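Local coordinates for protein peroxiredoxin 5 (Alvinella pompejana, PDB 2XHF) that probably reduces hydrogen peroxide and organic peroxides as a thiol-dependent antioxidant enzyme of the peroxiredoxin 5 type, at residues F48-A53 and I80-V85; L118-D123 and N131-Y136. All coordinates share one frame; numbering follows the deposited sequence.

Contact 1: residues F48-A53 and I80-V85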
loop_
_atom_site.group_PDB
_atom_site.type_symbol
_atom_site.label_atom_id
_atom_site.label_comp_id
_atom_site.label_asym_id
_atom_site.label_seq_id
_atom_site.Cartn_x
_atom_site.Cartn_y
_atom_site.Cartn_z
ATOM N N PHE A 48 7.782 3.374 -16.497
ATOM C CA PHE A 48 8.092 2.011 -16.097
ATOM C C PHE A 48 7.239 1.621 -14.908
ATOM O O PHE A 48 6.755 2.481 -14.152
ATOM C CB PHE A 48 9.596 1.809 -15.791
ATOM C CG PHE A 48 10.066 2.465 -14.512
ATOM C CD1 PHE A 48 10.423 3.799 -14.494
ATOM C CD2 PHE A 48 10.161 1.737 -13.337
ATOM C CE1 PHE A 48 10.850 4.401 -13.333
ATOM C CE2 PHE A 48 10.602 2.337 -12.185
ATOM C CZ PHE A 48 10.940 3.664 -12.180
ATOM N N SER A 49 7.013 0.318 -14.773
ATOM C CA SER A 49 6.170 -0.196 -13.703
ATOM C C SER A 49 6.932 -0.955 -12.623
ATOM O O SER A 49 8.013 -1.500 -12.865
ATOM C CB SER A 49 5.103 -1.097 -14.296
ATOM O OG SER A 49 5.727 -2.212 -14.923
ATOM N N VAL A 50 6.323 -1.015 -11.446
ATOM C CA VAL A 50 6.723 -1.958 -10.416
ATOM C C VAL A 50 5.492 -2.730 -9.964
ATOM O O VAL A 50 4.373 -2.274 -10.146
ATOM C CB VAL A 50 7.398 -1.269 -9.213
ATOM C CG1 VAL A 50 8.698 -0.620 -9.635
ATOM C CG2 VAL A 50 6.441 -0.283 -8.512
ATOM N N VAL A 51 5.717 -3.899 -9.362
ATOM C CA VAL A 51 4.630 -4.733 -8.879
ATOM C C VAL A 51 3.907 -4.048 -7.719
ATOM O O VAL A 51 2.694 -4.144 -7.571
ATOM C CB VAL A 51 5.160 -6.135 -8.498
ATOM C CG1 VAL A 51 4.062 -7.002 -7.861
ATOM C CG2 VAL A 51 5.734 -6.798 -9.753
ATOM N N GLY A 52 4.656 -3.365 -6.872
ATOM C CA GLY A 52 4.026 -2.596 -5.833
ATOM C C GLY A 52 5.010 -1.854 -4.978
ATOM O O GLY A 52 6.152 -2.269 -4.826
ATOM N N ALA A 53 4.540 -0.762 -4.387
ATOM C CA ALA A 53 5.319 -0.041 -3.393
ATOM C C ALA A 53 5.681 -1.041 -2.283
ATOM O O ALA A 53 4.828 -1.813 -1.815
ATOM C CB ALA A 53 4.492 1.072 -2.835
ATOM N N ILE A 80 10.219 11.138 -16.167
ATOM C CA ILE A 80 10.277 9.725 -15.837
ATOM C C ILE A 80 9.179 9.453 -14.838
ATOM O O ILE A 80 9.058 10.154 -13.825
ATOM C CB ILE A 80 11.641 9.337 -15.214
ATOM C CG1 ILE A 80 12.785 9.826 -16.076
ATOM C CG2 ILE A 80 11.732 7.819 -14.962
ATOM C CD1 ILE A 80 14.125 9.811 -15.374
ATOM N N ALA A 81 8.377 8.439 -15.121
ATOM C CA ALA A 81 7.285 8.066 -14.247
ATOM C C ALA A 81 7.335 6.589 -13.924
ATOM O O ALA A 81 7.575 5.757 -14.804
ATOM C CB ALA A 81 5.954 8.396 -14.903
ATOM N N CYS A 82 7.103 6.293 -12.648
ATOM C CA CYS A 82 6.954 4.936 -12.158
ATOM C C CYS A 82 5.488 4.731 -11.830
ATOM O O CYS A 82 4.905 5.555 -11.146
ATOM C CB CYS A 82 7.767 4.766 -10.887
ATOM S SG CYS A 82 7.578 3.167 -10.058
ATOM N N ILE A 83 4.901 3.641 -12.322
ATOM C CA ILE A 83 3.496 3.367 -12.102
ATOM C C ILE A 83 3.328 2.021 -11.390
ATOM O O ILE A 83 4.017 1.047 -11.701
ATOM C CB ILE A 83 2.698 3.422 -13.429
ATOM C CG1 ILE A 83 1.205 3.371 -13.190
ATOM C CG2 ILE A 83 3.133 2.361 -14.424
ATOM C CD1 ILE A 83 0.392 3.994 -14.363
ATOM N N ALA A 84 2.405 1.988 -10.439
ATOM C CA ALA A 84 2.084 0.767 -9.719
ATOM C C ALA A 84 0.624 0.753 -9.341
ATOM O O ALA A 84 0.010 1.803 -9.158
ATOM C CB ALA A 84 2.914 0.690 -8.464
ATOM N N VAL A 85 0.082 -0.446 -9.154
ATOM C CA VAL A 85 -1.271 -0.605 -8.675
ATOM C C VAL A 85 -1.183 -0.535 -7.143
ATOM O O VAL A 85 -0.927 -1.543 -6.451
ATOM C CB VAL A 85 -1.901 -1.910 -9.202
ATOM C CG1 VAL A 85 -3.317 -2.069 -8.682
ATOM C CG2 VAL A 85 -1.879 -1.950 -10.732
HETATM O O HOH W 1 1.687 -2.803 -9.851
#

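Contact 2: residues L118-D123 and N131-Y136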
loop_
_atom_site.group_PDB
_atom_site.type_symbol
_atom_site.label_atom_id
_atom_site.label_comp_id
_atom_site.label_asym_id
_atom_site.label_seq_id
_atom_site.Cartn_x
_atom_site.Cartn_y
_atom_site.Cartn_z
ATOM N N LEU A 118 -3.671 -1.654 -20.647
ATOM C CA LEU A 118 -2.406 -1.919 -21.307
ATOM C C LEU A 118 -2.212 -3.421 -21.531
ATOM O O LEU A 118 -1.395 -3.839 -22.354
ATOM C CB LEU A 118 -1.255 -1.347 -20.458
ATOM C CG LEU A 118 0.062 -1.068 -21.184
ATOM C CD1 LEU A 118 -0.103 -0.045 -22.318
ATOM C CD2 LEU A 118 1.110 -0.606 -20.197
ATOM N N GLY A 119 -2.965 -4.233 -20.790
ATOM C CA GLY A 119 -2.865 -5.679 -20.887
ATOM C C GLY A 119 -1.724 -6.287 -20.074
ATOM O O GLY A 119 -1.216 -7.356 -20.412
ATOM N N THR A 120 -1.321 -5.621 -18.999
ATOM C CA THR A 120 -0.133 -6.030 -18.260
ATOM C C THR A 120 -0.477 -6.514 -16.851
ATOM O O THR A 120 0.345 -6.460 -15.938
ATOM C CB THR A 120 0.875 -4.867 -18.161
ATOM O OG1 THR A 120 0.225 -3.724 -17.606
ATOM C CG2 THR A 120 1.400 -4.494 -19.545
ATOM N N GLU A 121 -1.703 -6.976 -16.670
ATOM C CA GLU A 121 -2.113 -7.550 -15.401
ATOM C C GLU A 121 -1.305 -8.798 -15.030
ATOM O O GLU A 121 -1.044 -9.680 -15.859
ATOM C CB GLU A 121 -3.601 -7.887 -15.443
ATOM C CG GLU A 121 -4.410 -7.240 -14.355
ATOM C CD GLU A 121 -5.864 -7.658 -14.399
ATOM O OE1 GLU A 121 -6.561 -7.496 -13.380
ATOM O OE2 GLU A 121 -6.309 -8.132 -15.463
ATOM N N LEU A 122 -0.960 -8.858 -13.752
ATOM C CA LEU A 122 -0.290 -9.981 -13.131
ATOM C C LEU A 122 -1.331 -10.731 -12.315
ATOM O O LEU A 122 -2.195 -10.110 -11.689
ATOM C CB LEU A 122 0.780 -9.424 -12.204
ATOM C CG LEU A 122 1.952 -10.232 -11.700
ATOM C CD1 LEU A 122 2.762 -10.827 -12.840
ATOM C CD2 LEU A 122 2.815 -9.297 -10.900
ATOM N N ASP A 123 -1.248 -12.057 -12.321
ATOM C CA ASP A 123 -2.107 -12.901 -11.505
ATOM C C ASP A 123 -1.497 -12.969 -10.103
ATOM O O ASP A 123 -0.803 -13.928 -9.777
ATOM C CB ASP A 123 -2.181 -14.301 -12.123
ATOM C CG ASP A 123 -3.209 -15.189 -11.458
ATOM O OD1 ASP A 123 -3.807 -14.769 -10.448
ATOM O OD2 ASP A 123 -3.408 -16.327 -11.944
ATOM N N ASN A 131 -4.631 -7.904 -8.327
ATOM C CA ASN A 131 -3.774 -8.067 -9.483
ATOM C C ASN A 131 -2.968 -6.809 -9.703
ATOM O O ASN A 131 -3.509 -5.709 -9.784
ATOM C CB ASN A 131 -4.598 -8.373 -10.727
ATOM C CG ASN A 131 -5.189 -9.753 -10.695
ATOM O OD1 ASN A 131 -4.856 -10.562 -9.832
ATOM N ND2 ASN A 131 -6.059 -10.041 -11.651
ATOM N N ARG A 132 -1.663 -6.982 -9.763
ATOM C CA ARG A 132 -0.751 -5.878 -9.915
ATOM C C ARG A 132 -0.294 -5.863 -11.357
ATOM O O ARG A 132 -0.805 -6.597 -12.191
ATOM C CB ARG A 132 0.426 -6.046 -8.964
ATOM C CG ARG A 132 -0.000 -6.149 -7.493
ATOM C CD ARG A 132 -0.674 -4.862 -7.001
ATOM N NE ARG A 132 -0.996 -4.918 -5.572
ATOM C CZ ARG A 132 -0.172 -4.587 -4.583
ATOM N NH1 ARG A 132 1.026 -4.087 -4.840
ATOM N NH2 ARG A 132 -0.566 -4.699 -3.325
ATOM N N SER A 133 0.659 -5.008 -11.659
ATOM C CA SER A 133 1.191 -4.940 -13.008
ATOM C C SER A 133 2.436 -5.778 -13.147
ATOM O O SER A 133 3.266 -5.806 -12.241
ATOM C CB SER A 133 1.575 -3.507 -13.333
ATOM O OG SER A 133 1.978 -3.367 -14.693
ATOM N N ARG A 134 2.596 -6.390 -14.313
ATOM C CA ARG A 134 3.875 -6.934 -14.723
ATOM C C ARG A 134 4.835 -5.790 -14.932
ATOM O O ARG A 134 4.405 -4.653 -15.120
ATOM C CB ARG A 134 3.748 -7.683 -16.052
ATOM C CG ARG A 134 2.821 -8.875 -16.001
ATOM C CD ARG A 134 2.834 -9.677 -17.294
ATOM N NE ARG A 134 1.659 -10.538 -17.367
ATOM C CZ ARG A 134 1.558 -11.746 -16.817
ATOM N NH1 ARG A 134 2.576 -12.281 -16.147
ATOM N NH2 ARG A 134 0.428 -12.429 -16.946
ATOM N N ARG A 135 6.128 -6.095 -14.943
ATOM C CA ARG A 135 7.160 -5.097 -15.131
ATOM C C ARG A 135 7.402 -4.812 -16.610
ATOM O O ARG A 135 7.585 -5.741 -17.420
ATOM C CB ARG A 135 8.467 -5.539 -14.462
ATOM C CG ARG A 135 8.394 -5.641 -12.946
ATOM C CD ARG A 135 9.759 -5.881 -12.351
ATOM N NE ARG A 135 10.101 -7.296 -12.375
ATOM C CZ ARG A 135 9.872 -8.144 -11.373
ATOM N NH1 ARG A 135 9.308 -7.726 -10.247
ATOM N NH2 ARG A 135 10.216 -9.420 -11.493
ATOM N N TYR A 136 7.385 -3.529 -16.953
ATOM C CA TYR A 136 7.771 -3.057 -18.274
ATOM C C TYR A 136 8.469 -1.705 -18.158
ATOM O O TYR A 136 8.431 -1.037 -17.122
ATOM C CB TYR A 136 6.560 -2.950 -19.208
ATOM C CG TYR A 136 5.475 -2.053 -18.663
ATOM C CD1 TYR A 136 5.577 -0.680 -18.769
ATOM C CD2 TYR A 136 4.366 -2.579 -18.015
ATOM C CE1 TYR A 136 4.603 0.152 -18.255
ATOM C CE2 TYR A 136 3.385 -1.746 -17.487
ATOM C CZ TYR A 136 3.513 -0.388 -17.621
ATOM O OH TYR A 136 2.546 0.434 -17.107
HETATM O O HOH W 2 -0.670 -9.667 -18.475
HETATM O O HOH W 3 0.138 -13.533 -14.300
#

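Contact 1: residues F48-A53 and I80-V85
F48 and S49 run parallel to C82 and I83 as neighbouring strands of the central sheet, and three backbone hydrogen bonds join them. F48 N gives its hydrogen to A81 O at 2.9 Å, F48 O takes one from I83 N, and V50 N reaches I83 O at 3.1 Å. The partner alternates in the way parallel strands require: F48 bonds to the residues before and after C82, while I83 serves the residues before and after S49. Past V50 the two chains part, and a water bridges them, donating to V50 O and accepting from V85 N, with a weaker bond to V51 O.

On the face shared by F48 and C82, the phenyl ring is folded back over the neighbouring strand because CG sits between the backbone N and the carbonyl carbon (chi1 72°). C82 CB lies over one face of the ring, 4.0 Å from its centroid, a CH-pi contact. C82 SG, anti to its own backbone N, approaches the ring obliquely at 4.4 Å from the centroid, while I80 CG2 meets the ring edge in plane, 3.9 Å from CE1. Y65 also stacks on this ring. Farther along, V50 CG2 touches both C82 SG and A84 CB, the latter 3.7 Å away, and W94 of helix 88-98 packs against V50. On the opposite face, S49 CB touches I83 CG2, and S49 OG turns to the loop before strand 136-141, where it bonds to R134 O and Y136 N.

In this thioredoxin-like core the backbone bonds set the register of the two strands, and the buried C82 sulfur is met by carbon from F48 and V50, with I104 and M106 also against the cysteine side chain.

Contact 2: residues L118-D123 and N131-Y136
L118, the last residue of helix 113-118, meets Y136 tip to tip: its CD2 lies 3.5 Å from Y136 CZ, oblique to the ring. The helix then ends in a Schellman motif with G119, at positive phi, as its C-prime residue. T120 crosses the same tyrosine at about a right angle, CG2 lying 3.8 Å from CD2 of the Y136 ring. Its carbonyl O accepts a nearly straight bond from R134 N at 2.8 Å, and E121 and S133 form a single backbone bridge.

This pairing joins the two ends of a short excursion that carries helix 125-128, and the bridged residues, E121 and S133, lie in loop. E121, its chain extended beyond CG, sends OE1 back to N131 ND2 at 3.1 Å; OE1 lies in the plane of the N131 amide, while ND2 meets it from above the carboxylate plane, the two planes being 72° apart. N131 OD1 is held by S125 OG, which fixes the amide's turn. An alanine in place of N131 would probably leave E121 OE1 without this amide mate and S125 OG without this acceptor.

L122 N bonds to R132 O at 2.8 Å, and its CD1 touches the R134 chain at CG and NH1. The guanidinium lays one face over L122 CA, and a water in its plane accepts from NE at 2.7 Å while donating to G119 O and E121 O. From D123, N donates to another water, which R134 NH2 reaches through a weak bond. The R132 side chain leads away, its NE bonded to N130 OD1 and its NH2 in a salt bridge with D87 of the second subunit.

From the N terminus, strand 44-49 enters contact 1 first; helices 62-67 and 69-74 follow before strand 79-84 returns alongside it, closing a parallel crossover. The chain then runs through helix 88-98, strand 105-108 and helix 113-118 into contact 2, which closes a much shorter loop around helix 125-128 and leads into strand 136-141. The contacts come in series, neither enclosing nor crossing the other, with centres about 10 Å apart. The S49 side chain touches both, where strand 136-141 comes in antiparallel beside strand 44-49. Contact 2 thus ties the loop around helix 125-128 and the end of helix 113-118 to the central sheet.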